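Local structure of N-alpha-acetyltransferase 35, NatC auxiliary subunit (Saccharomyces cerevisiae, 6YGA) at residues B[109-114]-B[178-183]; B[115-120]-B[271-276]; B[446-451]-B[474-479]; B[466-471]-B[587-592]. The protein serves as the auxiliary subunit of the NatC N-terminal acetyltransferase, which acetylates the N-terminal methionine of the L-A virus Gag protein. All blocks are in the same frame, centred on the assembly; numbering follows the deposited sequence. Where two conformers were deposited one is given.

Interaction 1: residues B[109-114]-B[178-183]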
loop_
_atom_site.group_PDB
_atom_site.type_symbol
_atom_site.label_atom_id
_atom_site.label_comp_id
_atom_site.label_asym_id
_atom_site.label_seq_id
_atom_site.Cartn_x
_atom_site.Cartn_y
_atom_site.Cartn_z
ATOM N N THR B 109 10.795 5.154 -8.487
ATOM C CA THR B 109 10.166 6.302 -9.119
ATOM C C THR B 109 10.482 6.347 -10.608
ATOM O O THR B 109 11.538 5.898 -11.062
ATOM C CB THR B 109 10.622 7.603 -8.461
ATOM O OG1 THR B 109 12.053 7.677 -8.487
ATOM C CG2 THR B 109 10.141 7.678 -7.024
ATOM N N LEU B 110 9.539 6.897 -11.367
ATOM C CA LEU B 110 9.753 7.076 -12.799
ATOM C C LEU B 110 10.901 8.029 -13.119
ATOM O O LEU B 110 11.657 7.736 -14.063
ATOM C CB LEU B 110 8.441 7.538 -13.448
ATOM C CG LEU B 110 8.375 7.644 -14.971
ATOM C CD1 LEU B 110 8.705 6.312 -15.625
ATOM C CD2 LEU B 110 6.999 8.125 -15.404
ATOM N N PRO B 111 11.103 9.150 -12.411
ATOM C CA PRO B 111 12.263 9.997 -12.738
ATOM C C PRO B 111 13.608 9.306 -12.572
ATOM O O PRO B 111 14.567 9.682 -13.258
ATOM C CB PRO B 111 12.116 11.179 -11.770
ATOM C CG PRO B 111 10.670 11.250 -11.484
ATOM C CD PRO B 111 10.212 9.822 -11.444
ATOM N N THR B 112 13.722 8.312 -11.691
ATOM C CA THR B 112 15.000 7.647 -11.460
ATOM C C THR B 112 15.177 6.381 -12.285
ATOM O O THR B 112 16.234 5.745 -12.191
ATOM C CB THR B 112 15.171 7.305 -9.974
ATOM O OG1 THR B 112 14.102 6.451 -9.549
ATOM C CG2 THR B 112 15.183 8.570 -9.126
ATOM N N THR B 113 14.178 5.994 -13.079
ATOM C CA THR B 113 14.275 4.787 -13.895
ATOM C C THR B 113 14.185 5.118 -15.380
ATOM O O THR B 113 15.208 5.388 -16.020
ATOM C CB THR B 113 13.189 3.776 -13.503
ATOM O OG1 THR B 113 11.891 4.362 -13.665
ATOM C CG2 THR B 113 13.362 3.339 -12.055
ATOM N N VAL B 114 12.972 5.112 -15.939
ATOM C CA VAL B 114 12.815 5.314 -17.380
ATOM C C VAL B 114 13.265 6.714 -17.789
ATOM O O VAL B 114 13.896 6.894 -18.838
ATOM C CB VAL B 114 11.358 5.040 -17.796
ATOM C CG1 VAL B 114 11.157 5.317 -19.281
ATOM C CG2 VAL B 114 10.978 3.604 -17.463
ATOM N N ASN B 178 4.482 4.391 -9.154
ATOM C CA ASN B 178 4.847 5.799 -9.232
ATOM C C ASN B 178 4.767 6.264 -10.680
ATOM O O ASN B 178 5.302 5.607 -11.582
ATOM C CB ASN B 178 6.258 6.019 -8.684
ATOM C CG ASN B 178 6.754 7.447 -8.873
ATOM O OD1 ASN B 178 7.235 7.812 -9.948
ATOM N ND2 ASN B 178 6.659 8.254 -7.821
ATOM N N PHE B 179 4.099 7.395 -10.900
ATOM C CA PHE B 179 4.027 7.998 -12.223
ATOM C C PHE B 179 4.233 9.511 -12.123
ATOM O O PHE B 179 3.359 10.317 -12.427
ATOM C CB PHE B 179 2.708 7.669 -12.918
ATOM C CG PHE B 179 2.805 7.697 -14.410
ATOM C CD1 PHE B 179 3.170 6.561 -15.110
ATOM C CD2 PHE B 179 2.563 8.865 -15.111
ATOM C CE1 PHE B 179 3.275 6.583 -16.489
ATOM C CE2 PHE B 179 2.665 8.895 -16.487
ATOM C CZ PHE B 179 3.023 7.753 -17.177
ATOM N N ASN B 180 5.421 9.905 -11.678
ATOM C CA ASN B 180 5.853 11.298 -11.759
ATOM C C ASN B 180 6.603 11.446 -13.074
ATOM O O ASN B 180 7.810 11.213 -13.151
ATOM C CB ASN B 180 6.722 11.673 -10.565
ATOM C CG ASN B 180 7.241 13.099 -10.646
ATOM O OD1 ASN B 180 6.727 13.921 -11.406
ATOM N ND2 ASN B 180 8.263 13.400 -9.851
ATOM N N ASN B 181 5.875 11.819 -14.128
ATOM C CA ASN B 181 6.458 12.011 -15.451
ATOM C C ASN B 181 6.972 13.431 -15.674
ATOM O O ASN B 181 7.285 13.788 -16.814
ATOM C CB ASN B 181 5.442 11.642 -16.541
ATOM C CG ASN B 181 4.225 12.549 -16.547
ATOM O OD1 ASN B 181 3.899 13.176 -15.540
ATOM N ND2 ASN B 181 3.541 12.614 -17.686
HETATM N N MSE B 182 7.061 14.240 -14.620
HETATM C CA MSE B 182 7.650 15.579 -14.679
HETATM C C MSE B 182 7.036 16.486 -15.744
HETATM O O MSE B 182 7.752 17.159 -16.484
HETATM C CB MSE B 182 9.158 15.468 -14.902
HETATM C CG MSE B 182 9.870 14.776 -13.759
HETATM SE SE MSE B 182 11.737 14.400 -14.136
HETATM C CE MSE B 182 12.539 15.556 -12.789
ATOM N N GLY B 183 5.708 16.494 -15.816
ATOM C CA GLY B 183 5.009 17.398 -16.706
ATOM C C GLY B 183 5.018 17.027 -18.171
ATOM O O GLY B 183 4.750 17.888 -19.014
#
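Two irregular loop segments meet with Thr109 beside Asn178 and Leu110 beside Phe179; Leu110 to Thr113 form a type I beta turn. The contact joins the loop between helices 85-104 and 118-129 to that between helices 142-167 and 193-209, and Trp103 of helix 85-104 touches both Leu110 and Phe179. A single hydrogen bond links the segments: the Asn178 side chain, CG anti to the backbone N, lies alongside Thr109 and brings OD1 to Leu110 N at 2.9 Å, almost straight (171°), the donor above the carbonyl plane. Asn180 N reaches the same oxygen at 3.3 Å, making an Asx turn, and Asn180 OD1 takes Met182 N in a second one. Leu110 sets methyl CD2 squarely over the Phe179 ring, 4.1 Å from its centroid. Pro111 crosses Asn180 at about a right angle, CD 3.3 Å from Asn180 O, while its CB meets SE of Met182, a selenomethionine, at 4.0 Å. Two N-H groups thus grip one amide oxygen, while Leu110 packs on Phe179 and Pro111 on Met182 and Asn180.

Interaction 2: residues B[115-120]-B[271-276]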
loop_
_atom_site.group_PDB
_atom_site.type_symbol
_atom_site.label_atom_id
_atom_site.label_comp_id
_atom_site.label_asym_id
_atom_site.label_seq_id
_atom_site.Cartn_x
_atom_site.Cartn_y
_atom_site.Cartn_z
ATOM N N LEU B 115 12.959 7.722 -16.971
ATOM C CA LEU B 115 13.283 9.101 -17.310
ATOM C C LEU B 115 14.731 9.473 -17.020
ATOM O O LEU B 115 15.173 10.537 -17.463
ATOM C CB LEU B 115 12.348 10.062 -16.568
ATOM C CG LEU B 115 10.878 10.023 -16.985
ATOM C CD1 LEU B 115 10.099 11.121 -16.278
ATOM C CD2 LEU B 115 10.748 10.151 -18.494
ATOM N N SER B 116 15.476 8.641 -16.286
ATOM C CA SER B 116 16.899 8.898 -16.091
ATOM C C SER B 116 17.686 8.778 -17.391
ATOM O O SER B 116 18.762 9.374 -17.511
ATOM C CB SER B 116 17.467 7.936 -15.045
ATOM O OG SER B 116 17.362 6.587 -15.469
ATOM N N CYS B 117 17.170 8.034 -18.364
ATOM C CA CYS B 117 17.845 7.898 -19.649
ATOM C C CYS B 117 17.743 9.196 -20.445
ATOM O O CYS B 117 16.655 9.761 -20.594
ATOM C CB CYS B 117 17.230 6.741 -20.439
ATOM S SG CYS B 117 17.883 6.502 -22.111
ATOM N N ARG B 118 18.878 9.663 -20.969
ATOM C CA ARG B 118 18.868 10.890 -21.761
ATOM C C ARG B 118 18.178 10.706 -23.106
ATOM O O ARG B 118 17.721 11.692 -23.694
ATOM C CB ARG B 118 20.296 11.396 -21.969
ATOM C CG ARG B 118 20.992 11.801 -20.682
ATOM C CD ARG B 118 20.262 12.946 -20.007
ATOM N NE ARG B 118 20.250 14.142 -20.844
ATOM C CZ ARG B 118 21.224 15.046 -20.866
ATOM N NH1 ARG B 118 22.292 14.894 -20.094
ATOM N NH2 ARG B 118 21.130 16.105 -21.657
ATOM N N TYR B 119 18.093 9.470 -23.604
ATOM C CA TYR B 119 17.445 9.240 -24.889
ATOM C C TYR B 119 15.930 9.337 -24.769
ATOM O O TYR B 119 15.270 9.906 -25.645
ATOM C CB TYR B 119 17.857 7.880 -25.450
ATOM C CG TYR B 119 19.314 7.804 -25.844
ATOM C CD1 TYR B 119 19.743 8.254 -27.086
ATOM C CD2 TYR B 119 20.262 7.287 -24.972
ATOM C CE1 TYR B 119 21.075 8.190 -27.450
ATOM C CE2 TYR B 119 21.597 7.217 -25.327
ATOM C CZ TYR B 119 21.996 7.670 -26.567
ATOM O OH TYR B 119 23.321 7.606 -26.930
ATOM N N THR B 120 15.362 8.788 -23.690
ATOM C CA THR B 120 13.921 8.895 -23.485
ATOM C C THR B 120 13.510 10.341 -23.245
ATOM O O THR B 120 12.447 10.774 -23.703
ATOM C CB THR B 120 13.481 8.011 -22.314
ATOM O OG1 THR B 120 14.054 8.505 -21.099
ATOM C CG2 THR B 120 13.930 6.574 -22.524
ATOM N N GLY B 271 27.292 8.761 -18.427
ATOM C CA GLY B 271 26.369 9.867 -18.549
ATOM C C GLY B 271 25.103 9.558 -19.317
ATOM O O GLY B 271 24.238 10.437 -19.429
ATOM N N ALA B 272 24.972 8.345 -19.860
ATOM C CA ALA B 272 23.739 7.967 -20.541
ATOM C C ALA B 272 22.566 7.929 -19.571
ATOM O O ALA B 272 21.444 8.316 -19.921
ATOM C CB ALA B 272 23.910 6.613 -21.228
ATOM N N PHE B 273 22.805 7.462 -18.349
ATOM C CA PHE B 273 21.799 7.433 -17.296
ATOM C C PHE B 273 22.316 8.258 -16.129
ATOM O O PHE B 273 23.397 7.980 -15.599
ATOM C CB PHE B 273 21.502 5.997 -16.856
ATOM C CG PHE B 273 21.012 5.110 -17.965
ATOM C CD1 PHE B 273 21.909 4.496 -18.827
ATOM C CD2 PHE B 273 19.658 4.887 -18.146
ATOM C CE1 PHE B 273 21.463 3.679 -19.850
ATOM C CE2 PHE B 273 19.204 4.070 -19.166
ATOM C CZ PHE B 273 20.108 3.466 -20.020
ATOM N N SER B 274 21.551 9.272 -15.733
ATOM C CA SER B 274 21.998 10.182 -14.689
ATOM C C SER B 274 20.787 10.854 -14.058
ATOM O O SER B 274 19.650 10.686 -14.507
ATOM C CB SER B 274 22.974 11.226 -15.244
ATOM O OG SER B 274 22.339 12.066 -16.192
ATOM N N THR B 275 21.052 11.617 -12.998
ATOM C CA THR B 275 20.059 12.476 -12.373
ATOM C C THR B 275 19.993 13.854 -13.027
ATOM O O THR B 275 19.462 14.792 -12.423
ATOM C CB THR B 275 20.348 12.616 -10.876
ATOM O OG1 THR B 275 21.707 13.029 -10.686
ATOM C CG2 THR B 275 20.127 11.290 -10.161
ATOM N N TYR B 276 20.523 13.983 -14.248
ATOM C CA TYR B 276 20.563 15.273 -14.932
ATOM C C TYR B 276 19.167 15.859 -15.104
ATOM O O TYR B 276 18.970 17.070 -14.952
ATOM C CB TYR B 276 21.251 15.107 -16.291
ATOM C CG TYR B 276 21.288 16.347 -17.164
ATOM C CD1 TYR B 276 20.255 16.630 -18.049
ATOM C CD2 TYR B 276 22.370 17.218 -17.124
ATOM C CE1 TYR B 276 20.287 17.756 -18.855
ATOM C CE2 TYR B 276 22.413 18.345 -17.929
ATOM C CZ TYR B 276 21.367 18.609 -18.791
ATOM O OH TYR B 276 21.404 19.728 -19.592
#
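A single beta bridge, Cys117 with Phe273, ties the N-terminal end of helix 118-129 to the loop before helix 276-280. Its backbone bonds are Arg118 N to Ala272 O, 3.1 Å and nearly along the C=O axis, and a weak one from Ser274 N to Ser116 O. A helix cap and an ST turn flank it: Cys117 is the N-cap, its SG weakly accepting from Tyr119 N, and Ser274 OG accepts Tyr276 N. Among sulfur and apolar contacts, Cys117 CB lies 3.6 Å from Phe273 CE2, and SG, anti to the backbone N, stands obliquely to that ring. Ser116 OG comes to the ring edge in plane, though its hydrogen bond goes to Thr113 O. The charged contact is a cation-pi stack: Arg118, bent at chi2 and chi3, folds its guanidinium flat onto Tyr276, the planes 2° apart and CZ 3.8 Å from the ring centroid. NH1 lies over the ring, offset toward its rim, 3.4 Å from CG of Tyr276, and NH2 is equally near CE1 of Tyr276.

Interaction 3: residues B[446-451]-B[474-479]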
loop_
_atom_site.group_PDB
_atom_site.type_symbol
_atom_site.label_atom_id
_atom_site.label_comp_id
_atom_site.label_asym_id
_atom_site.label_seq_id
_atom_site.Cartn_x
_atom_site.Cartn_y
_atom_site.Cartn_z
ATOM N N SER B 446 -16.787 -11.314 5.201
ATOM C CA SER B 446 -15.857 -10.193 5.130
ATOM C C SER B 446 -15.359 -9.808 6.517
ATOM O O SER B 446 -14.189 -9.443 6.677
ATOM C CB SER B 446 -16.518 -9.000 4.441
ATOM O OG SER B 446 -16.767 -9.271 3.073
HETATM N N MSE B 447 -16.222 -9.887 7.526
HETATM C CA MSE B 447 -15.821 -9.594 8.899
HETATM C C MSE B 447 -14.720 -10.549 9.350
HETATM O O MSE B 447 -13.750 -10.143 9.991
HETATM C CB MSE B 447 -17.015 -9.691 9.853
HETATM C CG MSE B 447 -18.101 -8.645 9.638
HETATM SE SE MSE B 447 -19.713 -9.004 10.690
HETATM C CE MSE B 447 -19.061 -8.538 12.466
ATOM N N ILE B 448 -14.887 -11.826 9.003
ATOM C CA ILE B 448 -13.908 -12.841 9.373
ATOM C C ILE B 448 -12.607 -12.630 8.609
ATOM O O ILE B 448 -11.515 -12.653 9.188
ATOM C CB ILE B 448 -14.489 -14.246 9.134
ATOM C CG1 ILE B 448 -15.621 -14.530 10.128
ATOM C CG2 ILE B 448 -13.400 -15.300 9.203
ATOM C CD1 ILE B 448 -16.462 -15.739 9.772
ATOM N N GLU B 449 -12.707 -12.415 7.293
ATOM C CA GLU B 449 -11.516 -12.197 6.478
ATOM C C GLU B 449 -10.767 -10.945 6.918
ATOM O O GLU B 449 -9.532 -10.940 6.980
ATOM C CB GLU B 449 -11.909 -12.105 5.003
ATOM C CG GLU B 449 -10.758 -11.788 4.056
ATOM C CD GLU B 449 -9.880 -12.991 3.769
ATOM O OE1 GLU B 449 -10.230 -14.110 4.201
ATOM O OE2 GLU B 449 -8.842 -12.818 3.103
ATOM N N PHE B 450 -11.501 -9.877 7.236
ATOM C CA PHE B 450 -10.872 -8.645 7.704
ATOM C C PHE B 450 -10.113 -8.867 9.007
ATOM O O PHE B 450 -9.024 -8.314 9.200
ATOM C CB PHE B 450 -11.937 -7.561 7.874
ATOM C CG PHE B 450 -11.448 -6.324 8.572
ATOM C CD1 PHE B 450 -10.672 -5.393 7.901
ATOM C CD2 PHE B 450 -11.785 -6.082 9.893
ATOM C CE1 PHE B 450 -10.232 -4.249 8.541
ATOM C CE2 PHE B 450 -11.348 -4.944 10.538
ATOM C CZ PHE B 450 -10.570 -4.025 9.862
ATOM N N SER B 451 -10.667 -9.678 9.911
ATOM C CA SER B 451 -10.036 -9.873 11.214
ATOM C C SER B 451 -8.787 -10.738 11.104
ATOM O O SER B 451 -7.736 -10.401 11.659
ATOM C CB SER B 451 -11.029 -10.497 12.193
ATOM O OG SER B 451 -12.176 -9.683 12.362
ATOM N N TYR B 474 -16.011 -16.828 17.486
ATOM C CA TYR B 474 -17.388 -16.401 17.708
ATOM C C TYR B 474 -18.087 -16.082 16.388
ATOM O O TYR B 474 -19.222 -16.513 16.155
ATOM C CB TYR B 474 -17.389 -15.195 18.649
ATOM C CG TYR B 474 -18.676 -14.411 18.713
ATOM C CD1 TYR B 474 -19.716 -14.808 19.548
ATOM C CD2 TYR B 474 -18.839 -13.255 17.962
ATOM C CE1 TYR B 474 -20.891 -14.080 19.617
ATOM C CE2 TYR B 474 -20.006 -12.524 18.020
ATOM C CZ TYR B 474 -21.030 -12.940 18.850
ATOM O OH TYR B 474 -22.194 -12.212 18.910
ATOM N N LEU B 475 -17.415 -15.339 15.501
ATOM C CA LEU B 475 -17.997 -15.051 14.192
ATOM C C LEU B 475 -18.179 -16.322 13.369
ATOM O O LEU B 475 -19.222 -16.510 12.731
ATOM C CB LEU B 475 -17.128 -14.053 13.427
ATOM C CG LEU B 475 -17.015 -12.621 13.944
ATOM C CD1 LEU B 475 -16.190 -11.797 12.966
ATOM C CD2 LEU B 475 -18.391 -12.005 14.162
ATOM N N SER B 476 -17.171 -17.198 13.361
ATOM C CA SER B 476 -17.258 -18.440 12.598
ATOM C C SER B 476 -18.372 -19.342 13.112
ATOM O O SER B 476 -18.986 -20.076 12.330
ATOM C CB SER B 476 -15.924 -19.185 12.648
ATOM O OG SER B 476 -14.857 -18.371 12.198
ATOM N N HIS B 477 -18.635 -19.317 14.420
ATOM C CA HIS B 477 -19.730 -20.116 14.957
ATOM C C HIS B 477 -21.065 -19.625 14.418
ATOM O O HIS B 477 -21.930 -20.430 14.057
ATOM C CB HIS B 477 -19.709 -20.080 16.487
ATOM C CG HIS B 477 -20.780 -20.908 17.133
ATOM N ND1 HIS B 477 -22.005 -20.389 17.492
ATOM C CD2 HIS B 477 -20.803 -22.212 17.496
ATOM C CE1 HIS B 477 -22.739 -21.339 18.043
ATOM N NE2 HIS B 477 -22.033 -22.455 18.057
ATOM N N HIS B 478 -21.243 -18.303 14.332
ATOM C CA HIS B 478 -22.475 -17.758 13.771
ATOM C C HIS B 478 -22.575 -18.034 12.275
ATOM O O HIS B 478 -23.670 -18.288 11.758
ATOM C CB HIS B 478 -22.564 -16.257 14.045
ATOM C CG HIS B 478 -23.013 -15.925 15.433
ATOM N ND1 HIS B 478 -24.319 -15.605 15.735
ATOM C CD2 HIS B 478 -22.331 -15.866 16.603
ATOM C CE1 HIS B 478 -24.422 -15.362 17.029
ATOM N NE2 HIS B 478 -23.231 -15.514 17.579
ATOM N N LEU B 479 -21.447 -17.988 11.562
ATOM C CA LEU B 479 -21.480 -18.291 10.136
ATOM C C LEU B 479 -21.808 -19.759 9.892
ATOM O O LEU B 479 -22.555 -20.086 8.963
ATOM C CB LEU B 479 -20.149 -17.919 9.482
ATOM C CG LEU B 479 -20.075 -18.160 7.973
ATOM C CD1 LEU B 479 -21.272 -17.540 7.266
ATOM C CD2 LEU B 479 -18.781 -17.606 7.411
#
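Leu475 and Ile448 bury the most surface here, and their side chains slide past one another in opposite directions. Leu475 CG and Ile448 CG1 are both anti to the carbonyl carbon of their own residue. Ile448 lays its CG1 methylene against the CB of Leu475 at 3.7 Å, and its extended arm carries CD1 onward to two further residues: CD1 is 3.8 Å from Leu479 CD2 and 3.9 Å from Ser476 OG. That hydroxyl meets the methyl by packing alone, its hydrogen bond going back to Val472 O one turn earlier. The segments belong to helices 433-456 and 465-506, neighbours in sequence that run nearly antiparallel, their local axes 10.0 Å apart at a crossing angle of -155°: a helical hairpin in a part of the chain related by sequence to TPR repeats. Met447, a selenomethionine, approaches Leu475 at about a right angle and is the third contributor. Its CB touches Leu475 CD1 at 3.8 Å, and a bend at chi3 (73°) swings the terminal CE round to 3.9 Å from Leu475 CD2, so the two methyls of the leucine fork meet the base and the tip of the same side chain.

Interaction 4: residues B[466-471]-B[587-592]. With EDO (1,2-ethanediol), chain C.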
loop_
_atom_site.group_PDB
_atom_site.type_symbol
_atom_site.label_atom_id
_atom_site.label_comp_id
_atom_site.label_asym_id
_atom_site.label_seq_id
_atom_site.Cartn_x
_atom_site.Cartn_y
_atom_site.Cartn_z
ATOM N N TYR B 466 -5.676 -13.527 21.910
ATOM C CA TYR B 466 -6.897 -14.173 22.378
ATOM C C TYR B 466 -8.138 -13.413 21.923
ATOM O O TYR B 466 -9.112 -14.024 21.473
ATOM C CB TYR B 466 -6.889 -14.299 23.899
ATOM C CG TYR B 466 -8.282 -14.363 24.475
ATOM C CD1 TYR B 466 -9.035 -15.525 24.390
ATOM C CD2 TYR B 466 -8.853 -13.252 25.083
ATOM C CE1 TYR B 466 -10.315 -15.584 24.904
ATOM C CE2 TYR B 466 -10.131 -13.298 25.598
ATOM C CZ TYR B 466 -10.858 -14.466 25.508
ATOM O OH TYR B 466 -12.131 -14.511 26.024
ATOM N N SER B 467 -8.126 -12.084 22.042
ATOM C CA SER B 467 -9.320 -11.306 21.723
ATOM C C SER B 467 -9.748 -11.521 20.278
ATOM O O SER B 467 -10.927 -11.770 19.998
ATOM C CB SER B 467 -9.074 -9.823 21.995
ATOM O OG SER B 467 -9.014 -9.566 23.384
HETATM N N MSE B 468 -8.802 -11.445 19.346
HETATM C CA MSE B 468 -9.111 -11.574 17.925
HETATM C C MSE B 468 -9.465 -13.008 17.531
HETATM O O MSE B 468 -10.445 -13.242 16.825
HETATM C CB MSE B 468 -7.940 -11.081 17.081
HETATM C CG MSE B 468 -7.622 -9.603 17.269
HETATM SE SE MSE B 468 -9.196 -8.464 17.059
HETATM C CE MSE B 468 -9.760 -9.028 15.281
ATOM N N PHE B 469 -8.666 -13.972 17.992
ATOM C CA PHE B 469 -8.932 -15.361 17.637
ATOM C C PHE B 469 -10.256 -15.837 18.218
ATOM O O PHE B 469 -10.991 -16.581 17.561
ATOM C CB PHE B 469 -7.779 -16.254 18.089
ATOM C CG PHE B 469 -6.641 -16.308 17.112
ATOM C CD1 PHE B 469 -6.878 -16.489 15.758
ATOM C CD2 PHE B 469 -5.335 -16.155 17.543
ATOM C CE1 PHE B 469 -5.830 -16.534 14.855
ATOM C CE2 PHE B 469 -4.285 -16.203 16.650
ATOM C CZ PHE B 469 -4.532 -16.389 15.303
ATOM N N TRP B 470 -10.592 -15.414 19.437
ATOM C CA TRP B 470 -11.874 -15.827 19.994
ATOM C C TRP B 470 -13.025 -15.099 19.317
ATOM O O TRP B 470 -14.107 -15.672 19.137
ATOM C CB TRP B 470 -11.918 -15.599 21.501
ATOM C CG TRP B 470 -13.231 -16.026 22.075
ATOM C CD1 TRP B 470 -13.607 -17.294 22.405
ATOM C CD2 TRP B 470 -14.359 -15.186 22.356
ATOM N NE1 TRP B 470 -14.895 -17.297 22.881
ATOM C CE2 TRP B 470 -15.378 -16.014 22.863
ATOM C CE3 TRP B 470 -14.601 -13.816 22.231
ATOM C CZ2 TRP B 470 -16.619 -15.516 23.250
ATOM C CZ3 TRP B 470 -15.834 -13.324 22.613
ATOM C CH2 TRP B 470 -16.827 -14.172 23.118
ATOM N N TYR B 471 -12.816 -13.837 18.937
ATOM C CA TYR B 471 -13.858 -13.116 18.217
ATOM C C TYR B 471 -14.128 -13.756 16.863
ATOM O O TYR B 471 -15.281 -13.845 16.432
ATOM C CB TYR B 471 -13.473 -11.644 18.060
ATOM C CG TYR B 471 -14.489 -10.829 17.294
ATOM C CD1 TYR B 471 -15.775 -10.648 17.783
ATOM C CD2 TYR B 471 -14.160 -10.238 16.083
ATOM C CE1 TYR B 471 -16.706 -9.908 17.086
ATOM C CE2 TYR B 471 -15.081 -9.491 15.380
ATOM C CZ TYR B 471 -16.353 -9.330 15.884
ATOM O OH TYR B 471 -17.273 -8.587 15.184
ATOM N N LEU B 587 -11.109 0.301 21.217
ATOM C CA LEU B 587 -10.484 0.834 20.013
ATOM C C LEU B 587 -10.173 -0.274 19.015
ATOM O O LEU B 587 -10.329 -0.087 17.802
ATOM C CB LEU B 587 -9.211 1.591 20.384
ATOM C CG LEU B 587 -8.399 2.163 19.222
ATOM C CD1 LEU B 587 -9.166 3.284 18.534
ATOM C CD2 LEU B 587 -7.033 2.647 19.692
ATOM N N ARG B 588 -9.722 -1.433 19.505
ATOM C CA ARG B 588 -9.362 -2.524 18.605
ATOM C C ARG B 588 -10.581 -3.039 17.852
ATOM O O ARG B 588 -10.491 -3.378 16.665
ATOM C CB ARG B 588 -8.687 -3.652 19.395
ATOM C CG ARG B 588 -8.578 -4.978 18.650
ATOM C CD ARG B 588 -7.705 -4.858 17.416
ATOM N NE ARG B 588 -6.320 -4.554 17.757
ATOM C CZ ARG B 588 -5.483 -3.906 16.954
ATOM N NH1 ARG B 588 -5.897 -3.488 15.765
ATOM N NH2 ARG B 588 -4.236 -3.672 17.341
ATOM N N PHE B 589 -11.735 -3.081 18.517
ATOM C CA PHE B 589 -12.961 -3.615 17.944
ATOM C C PHE B 589 -13.895 -2.527 17.426
ATOM O O PHE B 589 -15.052 -2.817 17.102
ATOM C CB PHE B 589 -13.672 -4.489 18.977
ATOM C CG PHE B 589 -12.936 -5.761 19.296
ATOM C CD1 PHE B 589 -11.973 -5.794 20.293
ATOM C CD2 PHE B 589 -13.195 -6.918 18.581
ATOM C CE1 PHE B 589 -11.292 -6.963 20.579
ATOM C CE2 PHE B 589 -12.520 -8.091 18.860
ATOM C CZ PHE B 589 -11.566 -8.115 19.861
ATOM N N LYS B 590 -13.415 -1.288 17.342
ATOM C CA LYS B 590 -14.199 -0.209 16.744
ATOM C C LYS B 590 -14.767 -0.539 15.364
ATOM O O LYS B 590 -15.923 -0.164 15.108
ATOM C CB LYS B 590 -13.339 1.063 16.692
ATOM C CG LYS B 590 -14.042 2.313 16.174
ATOM C CD LYS B 590 -13.100 3.509 16.255
ATOM C CE LYS B 590 -13.787 4.808 15.877
ATOM N NZ LYS B 590 -14.164 4.857 14.436
ATOM N N PRO B 591 -14.055 -1.214 14.447
ATOM C CA PRO B 591 -14.668 -1.500 13.135
ATOM C C PRO B 591 -15.942 -2.328 13.201
ATOM O O PRO B 591 -16.760 -2.251 12.276
ATOM C CB PRO B 591 -13.562 -2.255 12.388
ATOM C CG PRO B 591 -12.313 -1.787 13.000
ATOM C CD PRO B 591 -12.626 -1.585 14.455
ATOM N N PHE B 592 -16.136 -3.124 14.246
ATOM C CA PHE B 592 -17.310 -3.979 14.353
ATOM C C PHE B 592 -18.372 -3.388 15.269
ATOM O O PHE B 592 -19.363 -4.060 15.569
ATOM C CB PHE B 592 -16.904 -5.369 14.849
ATOM C CG PHE B 592 -15.589 -5.857 14.292
ATOM C CD1 PHE B 592 -15.524 -6.456 13.042
ATOM C CD2 PHE B 592 -14.418 -5.725 15.024
ATOM C CE1 PHE B 592 -14.316 -6.908 12.533
ATOM C CE2 PHE B 592 -13.206 -6.174 14.520
ATOM C CZ PHE B 592 -13.156 -6.767 13.274
HETATM C C1 EDO C . -8.879 -2.611 13.966
HETATM O O1 EDO C . -8.237 -3.855 14.265
HETATM C C2 EDO C . -8.409 -2.092 12.610
HETATM O O2 EDO C . -7.011 -1.788 12.661
#
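Arg588 NH1, at the C-terminal end of helix 581-588, donates one hydrogen bond to O1 of a 1,2-ethanediol, probably from the crystallisation liquor, at 2.8 Å and 156°, in the guanidinium plane. The diol is bonded in turn to Met138 O of the N-alpha-acetyltransferase 30 chain. Arg588 NE forms a salt bridge with Glu464, and NH2 donates to Arg137 O of that other chain. Bends at chi2 and chi3 lay the arginine stem over Met468, a selenomethionine, CG 3.9 Å from SE. Tyr471 of helix 465-506 joins Phe589 and Phe592 in an aromatic cluster. The edge of Phe589 meets the face of Tyr471 in a T-shaped pair (planes at 85°, centroids 5.4 Å apart), CD2 above it toward the rim and CE2 3.7 Å from Tyr471 CG. Tyr471, its CG anti to the backbone N, sends its own edge onto Phe592: CE2 lies over the centre of that face, 3.8 Å from CG of Phe592, the planes inclined at 54°. Ser467 CB meets the Phe589 edge, with CZ 3.7 Å away, and SE of Met468 stands obliquely to the same ring, 4.2 Å from its centroid, a Met-aromatic contact. Apolar rings and selenium therefore join the two segments, while the charge of Arg588 is probably balanced by Glu464 of the same chain and its NH2 reaches a carbonyl of the N-alpha-acetyltransferase 30 chain.

The four contacts form two pairs on opposite sides of the chain's centre. Interactions 1 and 2, with centres 12 Å apart, use consecutive segments, 109-114 and 115-120, which run into helix 118-129; their partners lie in later loops, so the pairings cross along the chain. Leu110 O and Leu115 N probably hydrogen-bond between them. Interactions 3 and 4, 11 Å apart and also crossing, share helix 465-506 within the TPR-related part of the chain; Ser451 packs on Phe592, and Met447 on Tyr471. Between the pairs, centres are 41 to 52 Å apart without touching. Loops meet in the first pair and mainly helices in the second, where interaction 4 also meets N-alpha-acetyltransferase 30.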